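Methionine-R-sulfoxide reductase (Neisseria meningitidis, PDB 3MMH) reduces the R-diastereomer of free methionine sulfoxide back to methionine through a GAF-type domain. Local coordinates at the interface of chains A and B. Numbering follows the deposited sequence. Chains: chain A/B, Methionine-R-sulfoxide reductase.

The interface of chains A and B. Residues chain A 29-31, 33-34; chain B 65-66, 76-77.
A:Glu29 meets B:Thr76 and B:Arg77 with CG anti to its backbone N (chi1 176°) and its chain bent at chi2 (55°), which turns the carboxylate toward both partners. B:Arg77 runs extended from CG to NE and presents the side of its guanidinium, not its tip. B:Arg77 NE donates to A:Glu29 OE1 at 2.9 Å, and this pair is also a salt bridge. B:Arg77 NH2 donates to A:Glu29 OE2 at 2.9 Å. Both carboxylate oxygens use their syn lone pairs here. The fork is imperfect: the two planes lie 24° apart, and each oxygen is tilted from the guanidinium plane.

Two further donors take up the anti lone pairs. The B:Thr76 hydroxyl OG1 gives a 2.6 Å hydrogen bond to A:Glu29 OE1. The backbone N of A:Asp31 gives a nearly straight one, 2.8 Å long, to A:Glu29 OE2. Each carboxylate oxygen thus accepts at least two hydrogen bonds, which fixes the rotation of the group. This setting would be expected to favour the ionised acid. The B:Thr76 side chain also lies alongside the A:Glu29 chain, the two pointing opposite ways.

Next to this polar cluster, B:Val65 sets its CG1 methyl against A:Asp31 CG at 3.8 Å. The A:Asp31 carboxylate oxygen OD2 accepts a hydrogen bond from the backbone N of A:Ala34. Water 1 links the same OD2 to the carbonyl O of B:Leu66, at 2.7 Å from the latter. A:Ala34 CB lies 3.3 Å from the carbonyl O of B:Leu66 and 4.0 Å from its CB.

The patch is part of a two-fold symmetric interface and recurs with the chains exchanged. The structure alone does not show whether this dimer forms in solution. A:Glu29, A:Thr30 and A:Asp31 lie in the link between helices 11-27 and 32-47, and A:Asp31 caps the N-terminal end of the second helix. B:Val65 and B:Leu66 belong to strand 63-67, B:Arg77 opens strand 77-79, and B:Thr76 is the loop residue just before it.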
loop_
_atom_site.group_PDB
_atom_site.type_symbol
_atom_site.label_atom_id
_atom_site.label_comp_id
_atom_site.label_asym_id
_atom_site.label_seq_id
_atom_site.Cartn_x
_atom_site.Cartn_y
_atom_site.Cartn_z
ATOM N N GLU A 29 -11.281 -3.292 11.828
ATOM C CA GLU A 29 -11.538 -3.672 10.413
ATOM C C GLU A 29 -11.244 -5.146 10.271
ATOM O O GLU A 29 -10.358 -5.668 10.954
ATOM C CB GLU A 29 -10.667 -2.825 9.514
ATOM C CG GLU A 29 -10.712 -3.139 8.028
ATOM C CD GLU A 29 -12.124 -3.101 7.454
ATOM O OE1 GLU A 29 -12.778 -2.027 7.498
ATOM O OE2 GLU A 29 -12.613 -4.172 7.012
ATOM N N THR A 30 -12.029 -5.820 9.458
ATOM C CA THR A 30 -11.793 -7.236 9.201
ATOM C C THR A 30 -11.059 -7.509 7.887
ATOM O O THR A 30 -10.498 -8.588 7.715
ATOM C CB THR A 30 -13.138 -8.029 9.203
ATOM O OG1 THR A 30 -14.001 -7.439 8.258
ATOM C CG2 THR A 30 -13.730 -7.973 10.587
ATOM N N ASP A 31 -11.142 -6.589 6.917
ATOM C CA ASP A 31 -10.499 -6.824 5.624
ATOM C C ASP A 31 -8.968 -6.864 5.812
ATOM O O ASP A 31 -8.354 -5.910 6.286
ATOM C CB ASP A 31 -10.912 -5.751 4.643
ATOM C CG ASP A 31 -10.399 -6.030 3.231
ATOM O OD1 ASP A 31 -11.091 -6.742 2.478
ATOM O OD2 ASP A 31 -9.271 -5.614 2.903
ATOM N N VAL A 33 -6.386 -7.004 3.553
ATOM C CA VAL A 33 -5.588 -6.070 2.784
ATOM C C VAL A 33 -5.666 -4.635 3.350
ATOM O O VAL A 33 -4.644 -3.964 3.439
ATOM C CB VAL A 33 -5.996 -6.103 1.273
ATOM C CG1 VAL A 33 -5.431 -4.958 0.495
ATOM C CG2 VAL A 33 -5.519 -7.465 0.682
ATOM N N ALA A 34 -6.862 -4.199 3.781
ATOM C CA ALA A 34 -6.994 -2.891 4.389
ATOM C C ALA A 34 -6.107 -2.775 5.622
ATOM O O ALA A 34 -5.430 -1.772 5.861
ATOM C CB ALA A 34 -8.457 -2.561 4.741
ATOM N N VAL B 65 -13.837 -0.057 0.285
ATOM C CA VAL B 65 -12.940 -0.631 1.279
ATOM C C VAL B 65 -11.506 -0.331 0.905
ATOM O O VAL B 65 -11.097 -0.542 -0.255
ATOM C CB VAL B 65 -13.154 -2.156 1.384
ATOM C CG1 VAL B 65 -12.226 -2.768 2.468
ATOM C CG2 VAL B 65 -14.626 -2.456 1.738
ATOM N N LEU B 66 -10.700 0.139 1.816
ATOM C CA LEU B 66 -9.329 0.524 1.603
ATOM C C LEU B 66 -8.502 -0.666 1.077
ATOM O O LEU B 66 -8.507 -1.760 1.568
ATOM C CB LEU B 66 -8.767 1.034 2.942
ATOM C CG LEU B 66 -7.401 1.658 2.938
ATOM C CD1 LEU B 66 -7.279 2.857 2.039
ATOM C CD2 LEU B 66 -6.995 1.892 4.373
ATOM N N THR B 76 -10.982 3.008 6.646
ATOM C CA THR B 76 -11.083 1.741 5.938
ATOM C C THR B 76 -12.314 1.559 5.113
ATOM O O THR B 76 -12.259 0.758 4.203
ATOM C CB THR B 76 -10.802 0.532 6.837
ATOM O OG1 THR B 76 -11.877 0.443 7.770
ATOM C CG2 THR B 76 -9.481 0.592 7.542
ATOM N N ARG B 77 -13.383 2.289 5.420
ATOM C CA ARG B 77 -14.681 2.077 4.790
ATOM C C ARG B 77 -15.381 3.403 4.507
ATOM O O ARG B 77 -15.525 4.247 5.391
ATOM C CB ARG B 77 -15.565 1.193 5.671
ATOM C CG ARG B 77 -15.379 -0.298 5.442
ATOM C CD ARG B 77 -16.080 -1.114 6.516
ATOM N NE ARG B 77 -15.518 -2.455 6.637
ATOM C CZ ARG B 77 -15.893 -3.493 5.896
ATOM N NH1 ARG B 77 -16.834 -3.346 4.974
ATOM N NH2 ARG B 77 -15.326 -4.678 6.077
HETATM O O HOH W 1 -8.927 -4.211 0.534
#